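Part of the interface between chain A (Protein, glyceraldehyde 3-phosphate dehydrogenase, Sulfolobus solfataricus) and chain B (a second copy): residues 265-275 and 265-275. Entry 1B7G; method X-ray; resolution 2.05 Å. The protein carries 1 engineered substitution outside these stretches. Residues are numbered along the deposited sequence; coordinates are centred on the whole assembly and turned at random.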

# COMPACT_ATOMS: atom_id res chain seq x y z
N ALA A 265 -3.51 -3.39 -6.98
CA ALA A 265 -2.23 -2.76 -7.19
C ALA A 265 -1.13 -3.34 -6.31
O ALA A 265 0.04 -3.42 -6.76
CB ALA A 265 -2.32 -1.26 -6.97
N ARG A 266 -1.45 -3.60 -5.04
CA ARG A 266 -0.57 -4.22 -4.10
C ARG A 266 -0.14 -5.60 -4.64
O ARG A 266 1.05 -5.87 -4.68
CB ARG A 266 -1.19 -4.42 -2.70
CG ARG A 266 -1.37 -3.12 -1.93
CD ARG A 266 -2.18 -3.38 -0.65
NE ARG A 266 -1.28 -3.69 0.47
CZ ARG A 266 -1.70 -4.27 1.59
NH1 ARG A 266 -2.97 -4.64 1.78
NH2 ARG A 266 -0.82 -4.50 2.54
N ASP A 267 -1.06 -6.45 -5.05
CA ASP A 267 -0.78 -7.77 -5.54
C ASP A 267 -0.11 -7.80 -6.91
O ASP A 267 0.58 -8.79 -7.20
CB ASP A 267 -2.06 -8.63 -5.64
CG ASP A 267 -2.57 -8.95 -4.21
OD1 ASP A 267 -1.85 -8.61 -3.26
OD2 ASP A 267 -3.67 -9.51 -4.09
N LEU A 268 -0.29 -6.77 -7.71
CA LEU A 268 0.38 -6.63 -9.00
C LEU A 268 1.78 -6.07 -8.78
O LEU A 268 2.59 -5.96 -9.72
CB LEU A 268 -0.40 -5.71 -9.98
CG LEU A 268 -1.62 -6.33 -10.66
CD1 LEU A 268 -2.34 -5.25 -11.48
CD2 LEU A 268 -1.26 -7.48 -11.59
N LYS A 269 2.09 -5.69 -7.54
CA LYS A 269 3.37 -5.18 -7.12
C LYS A 269 3.72 -3.87 -7.81
O LYS A 269 4.87 -3.58 -8.15
CB LYS A 269 4.46 -6.26 -7.31
CG LYS A 269 4.16 -7.66 -6.78
CD LYS A 269 3.76 -7.72 -5.32
CE LYS A 269 3.41 -9.15 -4.88
NZ LYS A 269 4.62 -9.98 -4.55
N ARG A 270 2.72 -2.98 -7.99
CA ARG A 270 2.97 -1.67 -8.57
C ARG A 270 3.67 -0.82 -7.51
O ARG A 270 3.34 -0.99 -6.32
CB ARG A 270 1.66 -1.01 -9.05
CG ARG A 270 0.92 -1.96 -10.01
CD ARG A 270 -0.19 -1.25 -10.79
NE ARG A 270 0.36 -0.42 -11.89
CZ ARG A 270 -0.31 0.50 -12.55
NH1 ARG A 270 -1.61 0.79 -12.27
NH2 ARG A 270 0.27 1.15 -13.55
N ASP A 271 4.55 0.07 -7.93
CA ASP A 271 5.34 0.88 -7.01
C ASP A 271 4.47 1.73 -6.11
O ASP A 271 3.67 2.53 -6.61
CB ASP A 271 6.30 1.77 -7.81
CG ASP A 271 7.35 2.42 -6.92
OD1 ASP A 271 7.11 3.49 -6.34
OD2 ASP A 271 8.44 1.82 -6.81
N ARG A 272 4.57 1.59 -4.79
CA ARG A 272 3.76 2.35 -3.85
C ARG A 272 2.28 2.03 -3.99
O ARG A 272 1.43 2.75 -3.44
CB ARG A 272 3.93 3.87 -3.93
CG ARG A 272 5.32 4.44 -3.87
CD ARG A 272 5.38 5.88 -3.43
NE ARG A 272 6.70 6.35 -3.05
CZ ARG A 272 7.71 6.62 -3.87
NH1 ARG A 272 7.56 6.44 -5.17
NH2 ARG A 272 8.87 7.10 -3.39
N ASN A 273 1.86 0.96 -4.61
CA ASN A 273 0.49 0.63 -4.90
C ASN A 273 -0.14 1.72 -5.79
O ASN A 273 -1.37 1.75 -5.83
CB ASN A 273 -0.43 0.43 -3.68
CG ASN A 273 0.22 0.07 -2.39
OD1 ASN A 273 -0.05 0.68 -1.34
ND2 ASN A 273 1.19 -0.85 -2.43
N ASP A 274 0.62 2.48 -6.57
CA ASP A 274 0.09 3.53 -7.42
C ASP A 274 -0.70 3.03 -8.61
O ASP A 274 -0.39 2.04 -9.26
CB ASP A 274 1.22 4.47 -7.94
CG ASP A 274 1.75 5.33 -6.81
OD1 ASP A 274 1.12 5.32 -5.71
OD2 ASP A 274 2.77 6.01 -6.98
N ILE A 275 -1.81 3.73 -8.90
CA ILE A 275 -2.58 3.44 -10.12
C ILE A 275 -2.82 4.79 -10.79
O ILE A 275 -3.83 5.47 -10.55
CB ILE A 275 -3.90 2.74 -9.91
CG1 ILE A 275 -3.78 1.38 -9.20
CG2 ILE A 275 -4.71 2.57 -11.20
CD1 ILE A 275 -5.13 0.78 -8.83
N ALA B 265 6.69 2.01 4.97
CA ALA B 265 6.80 0.80 4.21
C ALA B 265 6.57 0.97 2.71
O ALA B 265 7.09 0.11 1.97
CB ALA B 265 5.92 -0.30 4.74
N ARG B 266 5.76 1.93 2.27
CA ARG B 266 5.50 2.14 0.85
C ARG B 266 6.72 2.77 0.18
O ARG B 266 7.16 2.35 -0.88
CB ARG B 266 4.29 3.07 0.62
CG ARG B 266 2.96 2.35 0.89
CD ARG B 266 1.84 3.43 0.88
NE ARG B 266 1.36 3.65 -0.49
CZ ARG B 266 0.65 4.71 -0.87
NH1 ARG B 266 0.34 5.69 -0.01
NH2 ARG B 266 0.24 4.80 -2.13
N ASP B 267 7.33 3.71 0.89
CA ASP B 267 8.50 4.44 0.44
C ASP B 267 9.78 3.61 0.51
O ASP B 267 10.66 3.76 -0.35
CB ASP B 267 8.63 5.70 1.30
CG ASP B 267 7.58 6.74 0.85
OD1 ASP B 267 6.82 6.41 -0.09
OD2 ASP B 267 7.53 7.82 1.44
N LEU B 268 9.81 2.63 1.42
CA LEU B 268 10.92 1.70 1.57
C LEU B 268 10.75 0.60 0.51
O LEU B 268 11.57 -0.28 0.36
CB LEU B 268 10.96 1.07 2.98
CG LEU B 268 11.51 1.90 4.14
CD1 LEU B 268 11.52 1.10 5.46
CD2 LEU B 268 12.93 2.38 3.81
N LYS B 269 9.62 0.62 -0.19
CA LYS B 269 9.24 -0.30 -1.22
C LYS B 269 9.18 -1.73 -0.72
O LYS B 269 9.69 -2.68 -1.35
CB LYS B 269 10.10 -0.21 -2.49
CG LYS B 269 10.29 1.11 -3.14
CD LYS B 269 9.10 1.98 -3.40
CE LYS B 269 9.50 3.41 -3.75
NZ LYS B 269 10.11 3.56 -5.12
N ARG B 270 8.64 -1.95 0.48
CA ARG B 270 8.55 -3.34 0.97
C ARG B 270 7.41 -3.99 0.20
O ARG B 270 6.47 -3.29 -0.21
CB ARG B 270 8.35 -3.39 2.48
CG ARG B 270 9.20 -2.44 3.29
CD ARG B 270 9.24 -2.81 4.76
NE ARG B 270 9.88 -4.07 5.05
CZ ARG B 270 9.96 -4.69 6.22
NH1 ARG B 270 9.40 -4.16 7.31
NH2 ARG B 270 10.58 -5.86 6.32
N ASP B 271 7.50 -5.27 -0.14
CA ASP B 271 6.47 -5.97 -0.86
C ASP B 271 5.12 -5.87 -0.11
O ASP B 271 5.00 -6.11 1.10
CB ASP B 271 6.83 -7.44 -1.00
CG ASP B 271 5.96 -8.24 -1.93
OD1 ASP B 271 4.81 -8.54 -1.56
OD2 ASP B 271 6.38 -8.59 -3.05
N ARG B 272 4.11 -5.46 -0.89
CA ARG B 272 2.77 -5.24 -0.42
C ARG B 272 2.67 -4.26 0.73
O ARG B 272 1.63 -4.19 1.38
CB ARG B 272 2.11 -6.56 0.01
CG ARG B 272 1.76 -7.47 -1.14
CD ARG B 272 0.91 -8.64 -0.72
NE ARG B 272 0.57 -9.56 -1.81
CZ ARG B 272 1.35 -10.57 -2.20
NH1 ARG B 272 2.52 -10.82 -1.64
NH2 ARG B 272 0.93 -11.34 -3.17
N ASN B 273 3.67 -3.45 1.01
CA ASN B 273 3.89 -2.56 2.09
C ASN B 273 3.79 -3.30 3.45
O ASN B 273 3.41 -2.69 4.45
CB ASN B 273 3.06 -1.30 2.16
CG ASN B 273 2.33 -0.89 0.91
OD1 ASN B 273 2.91 -0.63 -0.16
ND2 ASN B 273 0.99 -0.86 1.02
N ASP B 274 4.20 -4.55 3.49
CA ASP B 274 4.18 -5.33 4.72
C ASP B 274 5.26 -4.96 5.73
O ASP B 274 6.37 -4.60 5.38
CB ASP B 274 4.37 -6.82 4.34
CG ASP B 274 3.12 -7.35 3.67
OD1 ASP B 274 2.12 -6.58 3.68
OD2 ASP B 274 3.14 -8.47 3.14
N ILE B 275 4.94 -5.03 7.02
CA ILE B 275 5.94 -4.87 8.10
C ILE B 275 5.69 -6.05 9.04
O ILE B 275 4.82 -5.98 9.90
CB ILE B 275 5.86 -3.57 8.86
CG1 ILE B 275 5.97 -2.37 7.90
CG2 ILE B 275 6.90 -3.38 9.98
CD1 ILE B 275 5.49 -1.08 8.49
O HOH W 1 3.25 -4.74 -3.55
O HOH W 2 6.42 0.69 -2.88

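The same stretch from each copy meets its counterpart, so nearly every interaction occurs twice; the register evidence is that A:Arg266 CA lies 5.1 Å from B:Arg272 CA and A:Arg272 CA 5.0 Å from B:Arg266 CA.

At the centre the two Asn273 side chains form a reciprocal amide pair. A:Asn273 ND2 donates to B:Asn273 OD1 at 2.9 Å (154°), and B:Asn273 ND2 to A:Asn273 OD1 at 3.0 Å (149°). Both chi1 angles lie between wells, at -24° and -16°, whereas chi2 is 131° in A and -60° in B. These amides therefore depart from exact symmetry, yet each still sets donor against acceptor.

Arg266 points its CA-to-CB bond toward the partner in both chains and, with chi1 m and chi2 t, delivers its guanidinium edge to a backbone carbonyl. A:Arg266 NH2 reaches B:Arg272 O at 2.7 Å (150°), while its NE bond to the same oxygen is weak, 3.1 Å at 135°. The long salt bridge from A:Arg266 NH2 to B:Asp274 OD1, 3.8 Å, adds charge attraction.

Arg272 is extended through chi2 and chi3, both t, before chi4 turns to 74° in A and 86° in B. A:Arg272 NE thereby bonds B:Asp267 OD1 at 3.0 Å and 166°, near the guanidinium plane, leaving one face to B:Lys269, whose CE is 3.7 Å from A:Arg272 CZ. Within its own chain, A:Arg272 NH1 pairs with A:Asp271 OD1 at 3.2 Å.

Lys269 has positive phi in a Schellman motif. Its side chain bends through m, m, t, p, and A:Lys269 NZ meets B:Asp271 OD2 at 2.7 Å. That carboxylate offsets a like-charge approach, A:Lys269 NZ to B:Arg272 NH1 at 3.7 Å.

Water 1 completes one junction, donating to A:Arg266 O (2.7 Å) and accepting from B:Arg272 N (2.9 Å); water 2 repeats this bridge with the chains exchanged.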